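Local coordinates for protein aldehyde dehydrogenase (Burkholderia vietnamiensis, PDB 5KF0) that probably oxidises aldehydes to carboxylic acids with a nicotinamide cofactor, as in other aldehyde dehydrogenases, and binds NADPH, at residues P154-S159 against E228-L233; P181-P186 against S212-H217. One frame throughout, in Å; residues are numbered along the deposited sequence.

Contact 1: P154-S159 against E228-L233; sequences PCSFIS and ERFRLL. With NDP (NADPH dihydro-nicotinamide-adenine-dinucleotide phosphate), chain E.
One face of the Phe230 ring is covered by Ser156 CB, which sits over the ring centre 3.4 Å from the centroid, a CH-pi contact. At the edge of the ring, in its plane, lies the carbonyl carbon of Pro154. Phe230 CG lies anti to its own carbonyl carbon (chi1 -77°), beside the backbone N. Ser156 OG passes Leu233 CD1 at 3.7 Å and is hydrogen-bonded to Phe224 O. Beyond it, Ile158 CD1 meets Leu233 CD1 at 3.9 Å. Cys155 SG packs against Leu232 CD2, also at 3.9 Å, on the other face of the sheet. Two backbone hydrogen bonds join the segments: Arg231 N to Pro154 O (2.9 Å) and Ser156 N to Leu232 O (2.9 Å). Ser156 and Leu233 form a parallel bridge. At the far end of 154-159, Ser159 O accepts a hydrogen bond from NADPH O3B at 2.8 Å. Arg229 NH2 makes salt bridges with Asp52 and Asp227. Strand 155-158 runs between strands 232-236 and 182-185 of one sheet. Helix 48-60 packs on Pro154, Arg229 and Phe230, while helix 164-178 packs on Phe157.

Contact 2: P181-P186 against S212-H217; sequences PFVLKP and SVLPAH. With NDP (NADPH dihydro-nicotinamide-adenine-dinucleotide phosphate), chain E.
Strand 182-185 runs parallel to the end of strand 211-213, joined by backbone bonds from Ser212 N to Phe182 O (3.1 Å), Leu184 N to Ser212 O (2.9 Å) and Leu214 N to Leu184 O. Val183 and Ser212 share one face of the sheet. There Val183 CG1 meets Leu214 CD1 at 4.0 Å, and the two side chains cross obliquely. Leu184 and Val213 lie on the other face, where Val213 CG1 lies near Leu184 CD2 and Pro186 CD, both at 4.3 Å. Lys185 carries the polar end of the contact. Its CG is anti to the backbone N (chi1 -167°) and passes Leu214 O at 3.4 Å. The chain then bends at chi3 (83°) and chi4 (64°). Lys185 NZ gives a hydrogen bond to Ala216 O at 2.9 Å, nearly in line with the carbonyl. It also reaches Pro186 O at 2.8 Å, from above that carbonyl plane. On the cofactor, NZ bonds to O2B (2.9 Å), O2X and O3B of NADPH. The ammonium therefore links both segments to the ribose and its phosphate, and its positive charge would favour the phosphate. A water takes the N-H of Ala216 and donates to Pro186 O, a further polar link. Helix 192-202 covers Val213 and Pro186, and helix 48-60 covers Ser212 and Leu214. Strand 182-185, helix 192-202 and strand 211-213 form a beta-alpha-beta crossover. The end of strand 182-185 and the loops after both strands supply part of the cofactor pocket, as in the Rossmann-like nucleotide-binding domain of aldehyde dehydrogenases.

How the contacts relate
The two contacts lie in one sheet, with their centres about 10 Å apart. Strand order across this part is 211-213, 182-185, 155-158, 232-236. Contact 2 pairs the outermost strand of this chain's sheet with its neighbour; contact 1 pairs 155-158 with 232-236. Strands 155-158 and 182-185 are neighbours and join the contacts by probable backbone hydrogen bonds, such as Phe157 O with Lys185 N, and by the rings of Phe157 and Phe182. Along the chain, both segments of contact 2 fall between 154-159 and 228-233. The chain thus builds outward from 155-158, then returns to its other side. Both contacts reach NADPH at the C-terminal ends of parallel strands, the usual cofactor place in Rossmann-like folds.

Contact 1: P154-S159 against E228-L233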
ATOM      1  N   PRO A 154      14.443  -8.737 -21.593  1.00 14.84           N
ATOM      2  CA  PRO A 154      15.751  -8.090 -21.765  1.00 10.34           C
ATOM      3  C   PRO A 154      15.620  -6.576 -21.756  1.00 12.71           C
ATOM      4  O   PRO A 154      14.753  -6.006 -22.423  1.00 11.82           O
ATOM      5  CB  PRO A 154      16.225  -8.604 -23.128  1.00 12.00           C
ATOM      6  CG  PRO A 154      15.449  -9.900 -23.333  1.00 12.68           C
ATOM      7  CD  PRO A 154      14.104  -9.604 -22.732  1.00 16.30           C
ATOM      8  N   CYS A 155      16.494  -5.926 -20.992  1.00 11.35           N
ATOM      9  CA  CYS A 155      16.495  -4.477 -20.852  1.00  9.72           C
ATOM     10  C   CYS A 155      17.761  -3.905 -21.466  1.00 12.14           C
ATOM     11  O   CYS A 155      18.846  -4.463 -21.294  1.00 11.55           O
ATOM     12  CB  CYS A 155      16.431  -4.050 -19.382  1.00 12.47           C
ATOM     13  SG  CYS A 155      14.889  -4.497 -18.543  1.00 13.13           S
ATOM     14  N   SER A 156      17.603  -2.775 -22.155  1.00  9.24           N
ATOM     15  CA  SER A 156      18.704  -2.015 -22.732  1.00 10.66           C
ATOM     16  C   SER A 156      18.960  -0.799 -21.844  1.00 10.82           C
ATOM     17  O   SER A 156      18.053   0.009 -21.618  1.00 11.18           O
ATOM     18  CB  SER A 156      18.370  -1.571 -24.157  1.00 12.86           C
ATOM     19  OG  SER A 156      19.404  -0.739 -24.671  1.00 13.58           O
ATOM     20  N   PHE A 157      20.192  -0.666 -21.355  1.00 10.51           N
ATOM     21  CA  PHE A 157      20.572   0.375 -20.404  1.00  9.27           C
ATOM     22  C   PHE A 157      21.683   1.227 -21.004  1.00 11.77           C
ATOM     23  O   PHE A 157      22.698   0.689 -21.458  1.00 13.43           O
ATOM     24  CB  PHE A 157      21.073  -0.232 -19.085  1.00  9.34           C
ATOM     25  CG  PHE A 157      20.006  -0.931 -18.282  1.00  9.51           C
ATOM     26  CD1 PHE A 157      18.662  -0.572 -18.402  1.00 10.50           C
ATOM     27  CD2 PHE A 157      20.356  -1.935 -17.381  1.00 10.74           C
ATOM     28  CE1 PHE A 157      17.688  -1.216 -17.640  1.00 11.97           C
ATOM     29  CE2 PHE A 157      19.393  -2.570 -16.608  1.00  9.33           C
ATOM     30  CZ  PHE A 157      18.056  -2.214 -16.741  1.00 10.19           C
ATOM     31  N   ILE A 158      21.506   2.548 -20.979  1.00 10.23           N
ATOM     32  CA  ILE A 158      22.509   3.493 -21.466  1.00 10.07           C
ATOM     33  C   ILE A 158      22.736   4.540 -20.382  1.00  9.79           C
ATOM     34  O   ILE A 158      21.768   5.126 -19.883  1.00 10.15           O
ATOM     35  CB  ILE A 158      22.048   4.169 -22.774  1.00  9.84           C
ATOM     36  CG1 ILE A 158      21.911   3.146 -23.907  1.00 11.73           C
ATOM     37  CG2 ILE A 158      23.028   5.286 -23.167  1.00 11.68           C
ATOM     38  CD1 ILE A 158      21.265   3.730 -25.180  1.00 11.22           C
ATOM     39  N   SER A 159      24.002   4.792 -20.027  1.00 10.24           N
ATOM     40  CA  SER A 159      24.334   5.669 -18.911  1.00  9.82           C
ATOM     41  C   SER A 159      25.331   6.747 -19.321  1.00 12.40           C
ATOM     42  O   SER A 159      26.024   6.614 -20.335  1.00 12.12           O
ATOM     43  CB  SER A 159      24.890   4.847 -17.732  1.00 11.29           C
ATOM     44  OG  SER A 159      26.012   4.051 -18.103  1.00 12.50           O
ATOM     45  N   GLU A 228      14.314  -5.168 -31.483  1.00 13.33           N
ATOM     46  CA  GLU A 228      12.995  -5.443 -30.926  1.00 14.27           C
ATOM     47  C   GLU A 228      13.007  -6.512 -29.844  1.00 16.66           C
ATOM     48  O   GLU A 228      11.976  -6.714 -29.192  1.00 16.86           O
ATOM     49  CB  GLU A 228      12.023  -5.853 -32.035  1.00 17.91           C
ATOM     50  CG  GLU A 228      12.265  -7.240 -32.587  1.00 29.15           C
ATOM     51  CD  GLU A 228      11.134  -7.716 -33.488  1.00 46.09           C
ATOM     52  OE1 GLU A 228      10.183  -6.934 -33.726  1.00 46.95           O
ATOM     53  OE2 GLU A 228      11.198  -8.873 -33.957  1.00 44.79           O
ATOM     54  N   ARG A 229      14.132  -7.199 -29.627  1.00 13.65           N
ATOM     55  CA  ARG A 229      14.191  -8.176 -28.544  1.00 12.83           C
ATOM     56  C   ARG A 229      14.302  -7.519 -27.176  1.00 15.36           C
ATOM     57  O   ARG A 229      13.981  -8.158 -26.163  1.00 14.91           O
ATOM     58  CB  ARG A 229      15.356  -9.137 -28.779  1.00 15.65           C
ATOM     59  CG  ARG A 229      15.129 -10.032 -29.995  1.00 15.66           C
ATOM     60  CD  ARG A 229      16.393 -10.788 -30.396  1.00 16.78           C
ATOM     61  NE  ARG A 229      17.438  -9.873 -30.851  1.00 18.85           N
ATOM     62  CZ  ARG A 229      18.672 -10.247 -31.167  1.00 20.06           C
ATOM     63  NH1 ARG A 229      19.014 -11.530 -31.090  1.00 18.46           N
ATOM     64  NH2 ARG A 229      19.563  -9.341 -31.564  1.00 17.94           N
ATOM     65  N   PHE A 230      14.753  -6.264 -27.125  1.00 13.63           N
ATOM     66  CA  PHE A 230      14.708  -5.488 -25.896  1.00 13.15           C
ATOM     67  C   PHE A 230      13.266  -5.076 -25.623  1.00 13.48           C
ATOM     68  O   PHE A 230      12.593  -4.556 -26.518  1.00 15.30           O
ATOM     69  CB  PHE A 230      15.566  -4.228 -26.023  1.00 10.72           C
ATOM     70  CG  PHE A 230      17.062  -4.441 -25.908  1.00 11.15           C
ATOM     71  CD1 PHE A 230      17.624  -5.040 -24.791  1.00 11.48           C
ATOM     72  CD2 PHE A 230      17.912  -3.926 -26.890  1.00 12.59           C
ATOM     73  CE1 PHE A 230      19.007  -5.162 -24.671  1.00 11.14           C
ATOM     74  CE2 PHE A 230      19.292  -4.055 -26.781  1.00 12.69           C
ATOM     75  CZ  PHE A 230      19.843  -4.683 -25.675  1.00 13.95           C
ATOM     76  N   ARG A 231      12.801  -5.270 -24.386  1.00 11.06           N
ATOM     77  CA  ARG A 231      11.442  -4.878 -24.012  1.00 10.98           C
ATOM     78  C   ARG A 231      11.384  -3.528 -23.309  1.00 12.93           C
ATOM     79  O   ARG A 231      10.290  -2.965 -23.164  1.00 11.53           O
ATOM     80  CB  ARG A 231      10.815  -5.948 -23.117  1.00 13.44           C
ATOM     81  CG  ARG A 231      10.961  -7.366 -23.670  1.00 20.42           C
ATOM     82  CD  ARG A 231      10.353  -7.521 -25.055  1.00 25.02           C
ATOM     83  NE  ARG A 231       8.906  -7.715 -25.001  1.00 26.22           N
ATOM     84  CZ  ARG A 231       8.311  -8.903 -24.895  1.00 31.03           C
ATOM     85  NH1 ARG A 231       9.036 -10.013 -24.839  1.00 33.40           N
ATOM     86  NH2 ARG A 231       6.989  -8.983 -24.842  1.00 34.12           N
ATOM     87  N   LEU A 232      12.531  -2.994 -22.899  1.00 12.01           N
ATOM     88  CA  LEU A 232      12.644  -1.712 -22.223  1.00 11.08           C
ATOM     89  C   LEU A 232      13.961  -1.084 -22.638  1.00 13.89           C
ATOM     90  O   LEU A 232      14.984  -1.776 -22.685  1.00 11.60           O
ATOM     91  CB  LEU A 232      12.606  -1.869 -20.698  1.00 10.07           C
ATOM     92  CG  LEU A 232      13.032  -0.639 -19.889  1.00 11.01           C
ATOM     93  CD1 LEU A 232      12.008   0.491 -20.037  1.00 13.15           C
ATOM     94  CD2 LEU A 232      13.241  -0.990 -18.416  1.00 15.18           C
ATOM     95  N   LEU A 233      13.919   0.200 -22.978  1.00  9.72           N
ATOM     96  CA  LEU A 233      15.108   1.036 -23.077  1.00 11.59           C
ATOM     97  C   LEU A 233      15.047   2.022 -21.925  1.00 11.22           C
ATOM     98  O   LEU A 233      14.063   2.756 -21.792  1.00 10.77           O
ATOM     99  CB  LEU A 233      15.172   1.783 -24.411  1.00 11.12           C
ATOM    100  CG  LEU A 233      16.147   2.972 -24.438  1.00 11.07           C
ATOM    101  CD1 LEU A 233      17.606   2.504 -24.381  1.00 11.37           C
ATOM    102  CD2 LEU A 233      15.926   3.837 -25.677  1.00 15.08           C
TER
HETATM  103  PA  NDP E 501      25.060  12.108 -23.620  1.00 13.08           P
HETATM  104  O1A NDP E 501      23.631  12.258 -24.021  1.00 14.00           O
HETATM  105  O2A NDP E 501      26.014  12.863 -24.547  1.00 14.28           O
HETATM  106  O5B NDP E 501      25.510  10.585 -23.551  1.00 13.03           O
HETATM  107  C5B NDP E 501      24.826   9.732 -22.600  1.00 12.93           C
HETATM  108  C4B NDP E 501      24.942   8.303 -23.060  1.00 10.86           C
HETATM  109  O4B NDP E 501      24.168   8.122 -24.268  1.00 13.69           O
HETATM  110  C3B NDP E 501      26.366   7.847 -23.404  1.00 10.47           C
HETATM  111  O3B NDP E 501      26.537   6.472 -23.073  1.00 10.86           O
HETATM  112  C2B NDP E 501      26.390   8.023 -24.922  1.00 11.91           C
HETATM  113  O2B NDP E 501      27.353   7.197 -25.609  1.00 13.15           O
HETATM  114  C1B NDP E 501      24.993   7.524 -25.245  1.00 12.76           C
HETATM  115  N9A NDP E 501      24.506   7.904 -26.565  1.00 12.69           N
HETATM  116  C8A NDP E 501      24.517   9.138 -27.160  1.00 10.07           C
HETATM  117  N7A NDP E 501      23.943   9.164 -28.341  1.00 11.52           N
HETATM  118  C5A NDP E 501      23.531   7.856 -28.535  1.00 12.37           C
HETATM  119  C6A NDP E 501      22.845   7.220 -29.589  1.00 13.62           C
HETATM  120  N6A NDP E 501      22.466   7.838 -30.715  1.00 14.09           N
HETATM  121  N1A NDP E 501      22.570   5.903 -29.454  1.00 13.99           N
HETATM  122  C2A NDP E 501      22.964   5.271 -28.346  1.00 15.50           C
HETATM  123  N3A NDP E 501      23.620   5.760 -27.290  1.00 14.88           N
HETATM  124  C4A NDP E 501      23.874   7.066 -27.450  1.00 14.45           C
HETATM  125  O3  NDP E 501      25.234  12.628 -22.129  1.00 11.94           O
HETATM  126  PN  NDP E 501      26.504  12.828 -21.192  1.00 12.16           P
HETATM  127  O1N NDP E 501      27.239  11.545 -21.062  1.00 12.78           O
HETATM  128  O2N NDP E 501      27.287  13.990 -21.749  1.00 13.95           O
HETATM  129  O5D NDP E 501      25.898  13.205 -19.776  1.00 11.63           O
HETATM  130  C5D NDP E 501      25.395  14.502 -19.416  1.00 12.69           C
HETATM  131  C4D NDP E 501      23.898  14.513 -19.598  1.00 11.63           C
HETATM  132  O4D NDP E 501      23.291  13.477 -18.781  1.00 12.76           O
HETATM  133  C3D NDP E 501      23.264  15.838 -19.165  1.00 12.58           C
HETATM  134  O3D NDP E 501      22.253  16.284 -20.062  1.00 12.52           O
HETATM  135  C2D NDP E 501      22.706  15.491 -17.786  1.00 16.64           C
HETATM  136  O2D NDP E 501      21.654  16.319 -17.302  1.00 12.42           O
HETATM  137  C1D NDP E 501      22.255  14.054 -18.008  1.00 13.86           C
HETATM  138  N1N NDP E 501      22.137  13.403 -16.709  1.00 12.93           N
HETATM  139  C2N NDP E 501      20.928  12.942 -16.244  1.00 11.79           C
HETATM  140  C3N NDP E 501      20.758  12.485 -14.988  1.00 10.72           C
HETATM  141  C7N NDP E 501      19.470  11.907 -14.517  1.00 12.75           C
HETATM  142  O7N NDP E 501      19.515  10.996 -13.678  1.00 11.66           O
HETATM  143  N7N NDP E 501      18.326  12.430 -14.955  1.00 10.98           N
HETATM  144  C4N NDP E 501      21.871  12.580 -14.007  1.00 12.96           C
HETATM  145  C5N NDP E 501      23.180  12.769 -14.696  1.00 12.19           C
HETATM  146  C6N NDP E 501      23.245  13.218 -15.936  1.00 13.77           C
HETATM  147  P2B NDP E 501      28.899   7.700 -25.829  1.00 13.72           P
HETATM  148  O1X NDP E 501      29.091   8.946 -25.049  1.00 14.08           O
HETATM  149  O2X NDP E 501      29.703   6.504 -25.412  1.00 12.20           O
HETATM  150  O3X NDP E 501      29.066   7.921 -27.318  1.00 14.73           O

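Contact 2: P181-P186 against S212-H217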
ATOM      1  N   PRO A 181      17.292  -9.918 -17.424  1.00 11.84           N
ATOM      2  CA  PRO A 181      18.583  -9.811 -18.110  1.00 12.28           C
ATOM      3  C   PRO A 181      18.732  -8.411 -18.688  1.00 11.15           C
ATOM      4  O   PRO A 181      17.747  -7.764 -19.062  1.00 13.97           O
ATOM      5  CB  PRO A 181      18.485 -10.862 -19.228  1.00 13.43           C
ATOM      6  CG  PRO A 181      17.249 -11.689 -18.910  1.00 14.07           C
ATOM      7  CD  PRO A 181      16.340 -10.747 -18.178  1.00 13.14           C
ATOM      8  N   PHE A 182      19.976  -7.937 -18.772  1.00 12.92           N
ATOM      9  CA  PHE A 182      20.184  -6.588 -19.287  1.00 10.18           C
ATOM     10  C   PHE A 182      21.503  -6.508 -20.042  1.00 11.35           C
ATOM     11  O   PHE A 182      22.438  -7.277 -19.796  1.00 12.84           O
ATOM     12  CB  PHE A 182      20.166  -5.537 -18.163  1.00  9.97           C
ATOM     13  CG  PHE A 182      21.324  -5.649 -17.211  1.00  9.69           C
ATOM     14  CD1 PHE A 182      22.528  -4.998 -17.481  1.00 11.72           C
ATOM     15  CD2 PHE A 182      21.215  -6.415 -16.050  1.00 11.04           C
ATOM     16  CE1 PHE A 182      23.608  -5.103 -16.611  1.00 13.30           C
ATOM     17  CE2 PHE A 182      22.291  -6.528 -15.164  1.00 11.11           C
ATOM     18  CZ  PHE A 182      23.492  -5.878 -15.449  1.00 11.31           C
ATOM     19  N   VAL A 183      21.580  -5.519 -20.928  1.00 11.18           N
ATOM     20  CA  VAL A 183      22.807  -5.157 -21.625  1.00 11.18           C
ATOM     21  C   VAL A 183      23.032  -3.677 -21.349  1.00 11.07           C
ATOM     22  O   VAL A 183      22.182  -2.850 -21.694  1.00 13.50           O
ATOM     23  CB  VAL A 183      22.716  -5.417 -23.140  1.00 11.55           C
ATOM     24  CG1 VAL A 183      24.067  -5.110 -23.810  1.00 11.28           C
ATOM     25  CG2 VAL A 183      22.299  -6.884 -23.431  1.00 12.41           C
ATOM     26  N   LEU A 184      24.161  -3.349 -20.719  1.00 10.03           N
ATOM     27  CA  LEU A 184      24.489  -1.981 -20.327  1.00 12.19           C
ATOM     28  C   LEU A 184      25.573  -1.430 -21.244  1.00 11.67           C
ATOM     29  O   LEU A 184      26.613  -2.069 -21.434  1.00 11.25           O
ATOM     30  CB  LEU A 184      24.973  -1.928 -18.872  1.00 11.13           C
ATOM     31  CG  LEU A 184      25.596  -0.597 -18.401  1.00 10.48           C
ATOM     32  CD1 LEU A 184      24.559   0.529 -18.380  1.00 11.62           C
ATOM     33  CD2 LEU A 184      26.257  -0.747 -17.021  1.00 12.54           C
ATOM     34  N   LYS A 185      25.321  -0.255 -21.812  1.00 10.77           N
ATOM     35  CA  LYS A 185      26.330   0.491 -22.561  1.00 12.55           C
ATOM     36  C   LYS A 185      26.728   1.706 -21.740  1.00 12.83           C
ATOM     37  O   LYS A 185      25.959   2.678 -21.659  1.00 11.53           O
ATOM     38  CB  LYS A 185      25.802   0.931 -23.928  1.00 10.95           C
ATOM     39  CG  LYS A 185      26.925   1.436 -24.847  1.00 11.54           C
ATOM     40  CD  LYS A 185      26.415   2.409 -25.918  1.00 11.28           C
ATOM     41  CE  LYS A 185      26.317   3.831 -25.351  1.00 14.31           C
ATOM     42  NZ  LYS A 185      27.689   4.340 -24.984  1.00 11.81           N
ATOM     43  N   PRO A 186      27.892   1.705 -21.108  1.00 12.14           N
ATOM     44  CA  PRO A 186      28.333   2.887 -20.371  1.00 10.99           C
ATOM     45  C   PRO A 186      28.808   3.961 -21.339  1.00 12.06           C
ATOM     46  O   PRO A 186      28.979   3.724 -22.536  1.00 12.62           O
ATOM     47  CB  PRO A 186      29.495   2.351 -19.523  1.00 11.09           C
ATOM     48  CG  PRO A 186      30.118   1.301 -20.439  1.00 12.09           C
ATOM     49  CD  PRO A 186      28.932   0.657 -21.156  1.00 12.07           C
ATOM     50  N   SER A 212      25.366  -8.305 -19.857  1.00 11.96           N
ATOM     51  CA  SER A 212      26.526  -7.911 -20.634  1.00 11.55           C
ATOM     52  C   SER A 212      26.791  -6.442 -20.353  1.00 13.19           C
ATOM     53  O   SER A 212      25.856  -5.662 -20.152  1.00 14.51           O
ATOM     54  CB  SER A 212      26.314  -8.138 -22.146  1.00 11.65           C
ATOM     55  OG  SER A 212      26.180  -9.526 -22.441  1.00 13.21           O
ATOM     56  N   VAL A 213      28.069  -6.062 -20.329  1.00 11.58           N
ATOM     57  CA  VAL A 213      28.458  -4.656 -20.205  1.00  9.52           C
ATOM     58  C   VAL A 213      29.399  -4.379 -21.374  1.00  9.86           C
ATOM     59  O   VAL A 213      30.511  -4.922 -21.429  1.00 11.87           O
ATOM     60  CB  VAL A 213      29.115  -4.338 -18.852  1.00 14.23           C
ATOM     61  CG1 VAL A 213      29.560  -2.868 -18.806  1.00 12.50           C
ATOM     62  CG2 VAL A 213      28.134  -4.634 -17.700  1.00 12.44           C
ATOM     63  N   LEU A 214      28.944  -3.565 -22.319  1.00 10.96           N
ATOM     64  CA  LEU A 214      29.595  -3.429 -23.622  1.00 11.80           C
ATOM     65  C   LEU A 214      29.901  -1.969 -23.915  1.00 11.40           C
ATOM     66  O   LEU A 214      28.977  -1.203 -24.258  1.00 12.88           O
ATOM     67  CB  LEU A 214      28.711  -4.003 -24.730  1.00 12.19           C
ATOM     68  CG  LEU A 214      28.330  -5.480 -24.635  1.00 11.90           C
ATOM     69  CD1 LEU A 214      27.458  -5.859 -25.825  1.00 13.60           C
ATOM     70  CD2 LEU A 214      29.565  -6.360 -24.583  1.00 13.62           C
ATOM     71  N   PRO A 215      31.154  -1.546 -23.824  1.00 11.61           N
ATOM     72  CA  PRO A 215      31.506  -0.203 -24.295  1.00 13.30           C
ATOM     73  C   PRO A 215      31.283  -0.107 -25.796  1.00 14.54           C
ATOM     74  O   PRO A 215      31.626  -1.019 -26.546  1.00 14.10           O
ATOM     75  CB  PRO A 215      32.992  -0.073 -23.933  1.00 12.64           C
ATOM     76  CG  PRO A 215      33.245  -1.157 -22.894  1.00 16.54           C
ATOM     77  CD  PRO A 215      32.310  -2.270 -23.271  1.00 12.61           C
ATOM     78  N   ALA A 216      30.693   1.005 -26.228  1.00 13.77           N
ATOM     79  CA  ALA A 216      30.438   1.246 -27.641  1.00 13.54           C
ATOM     80  C   ALA A 216      30.143   2.725 -27.813  1.00 14.19           C
ATOM     81  O   ALA A 216      29.445   3.316 -26.985  1.00 14.54           O
ATOM     82  CB  ALA A 216      29.258   0.412 -28.163  1.00 14.73           C
ATOM     83  N   HIS A 217      30.695   3.320 -28.866  1.00 13.91           N
ATOM     84  CA  HIS A 217      30.390   4.713 -29.169  1.00 13.42           C
ATOM     85  C   HIS A 217      28.956   4.855 -29.669  1.00 14.60           C
ATOM     86  O   HIS A 217      28.386   3.930 -30.251  1.00 14.67           O
ATOM     87  CB  HIS A 217      31.356   5.253 -30.223  1.00 13.38           C
ATOM     88  CG  HIS A 217      32.787   5.265 -29.787  1.00 14.67           C
ATOM     89  ND1 HIS A 217      33.277   6.171 -28.871  1.00 17.28           N
ATOM     90  CD2 HIS A 217      33.841   4.501 -30.163  1.00 15.80           C
ATOM     91  CE1 HIS A 217      34.569   5.955 -28.689  1.00 15.87           C
ATOM     92  NE2 HIS A 217      34.938   4.951 -29.464  1.00 15.86           N
TER
HETATM   93  PA  NDP E 501      25.060  12.108 -23.620  1.00 13.08           P
HETATM   94  O1A NDP E 501      23.631  12.258 -24.021  1.00 14.00           O
HETATM   95  O2A NDP E 501      26.014  12.863 -24.547  1.00 14.28           O
HETATM   96  O5B NDP E 501      25.510  10.585 -23.551  1.00 13.03           O
HETATM   97  C5B NDP E 501      24.826   9.732 -22.600  1.00 12.93           C
HETATM   98  C4B NDP E 501      24.942   8.303 -23.060  1.00 10.86           C
HETATM   99  O4B NDP E 501      24.168   8.122 -24.268  1.00 13.69           O
HETATM  100  C3B NDP E 501      26.366   7.847 -23.404  1.00 10.47           C
HETATM  101  O3B NDP E 501      26.537   6.472 -23.073  1.00 10.86           O
HETATM  102  C2B NDP E 501      26.390   8.023 -24.922  1.00 11.91           C
HETATM  103  O2B NDP E 501      27.353   7.197 -25.609  1.00 13.15           O
HETATM  104  C1B NDP E 501      24.993   7.524 -25.245  1.00 12.76           C
HETATM  105  N9A NDP E 501      24.506   7.904 -26.565  1.00 12.69           N
HETATM  106  C8A NDP E 501      24.517   9.138 -27.160  1.00 10.07           C
HETATM  107  N7A NDP E 501      23.943   9.164 -28.341  1.00 11.52           N
HETATM  108  C5A NDP E 501      23.531   7.856 -28.535  1.00 12.37           C
HETATM  109  C6A NDP E 501      22.845   7.220 -29.589  1.00 13.62           C
HETATM  110  N6A NDP E 501      22.466   7.838 -30.715  1.00 14.09           N
HETATM  111  N1A NDP E 501      22.570   5.903 -29.454  1.00 13.99           N
HETATM  112  C2A NDP E 501      22.964   5.271 -28.346  1.00 15.50           C
HETATM  113  N3A NDP E 501      23.620   5.760 -27.290  1.00 14.88           N
HETATM  114  C4A NDP E 501      23.874   7.066 -27.450  1.00 14.45           C
HETATM  115  O3  NDP E 501      25.234  12.628 -22.129  1.00 11.94           O
HETATM  116  PN  NDP E 501      26.504  12.828 -21.192  1.00 12.16           P
HETATM  117  O1N NDP E 501      27.239  11.545 -21.062  1.00 12.78           O
HETATM  118  O2N NDP E 501      27.287  13.990 -21.749  1.00 13.95           O
HETATM  119  O5D NDP E 501      25.898  13.205 -19.776  1.00 11.63           O
HETATM  120  C5D NDP E 501      25.395  14.502 -19.416  1.00 12.69           C
HETATM  121  C4D NDP E 501      23.898  14.513 -19.598  1.00 11.63           C
HETATM  122  O4D NDP E 501      23.291  13.477 -18.781  1.00 12.76           O
HETATM  123  C3D NDP E 501      23.264  15.838 -19.165  1.00 12.58           C
HETATM  124  O3D NDP E 501      22.253  16.284 -20.062  1.00 12.52           O
HETATM  125  C2D NDP E 501      22.706  15.491 -17.786  1.00 16.64           C
HETATM  126  O2D NDP E 501      21.654  16.319 -17.302  1.00 12.42           O
HETATM  127  C1D NDP E 501      22.255  14.054 -18.008  1.00 13.86           C
HETATM  128  N1N NDP E 501      22.137  13.403 -16.709  1.00 12.93           N
HETATM  129  C2N NDP E 501      20.928  12.942 -16.244  1.00 11.79           C
HETATM  130  C3N NDP E 501      20.758  12.485 -14.988  1.00 10.72           C
HETATM  131  C7N NDP E 501      19.470  11.907 -14.517  1.00 12.75           C
HETATM  132  O7N NDP E 501      19.515  10.996 -13.678  1.00 11.66           O
HETATM  133  N7N NDP E 501      18.326  12.430 -14.955  1.00 10.98           N
HETATM  134  C4N NDP E 501      21.871  12.580 -14.007  1.00 12.96           C
HETATM  135  C5N NDP E 501      23.180  12.769 -14.696  1.00 12.19           C
HETATM  136  C6N NDP E 501      23.245  13.218 -15.936  1.00 13.77           C
HETATM  137  P2B NDP E 501      28.899   7.700 -25.829  1.00 13.72           P
HETATM  138  O1X NDP E 501      29.091   8.946 -25.049  1.00 14.08           O
HETATM  139  O2X NDP E 501      29.703   6.504 -25.412  1.00 12.20           O
HETATM  140  O3X NDP E 501      29.066   7.921 -27.318  1.00 14.73           O
HETATM  141  O   HOH W   1      31.041   3.009 -24.195  1.00 14.56           O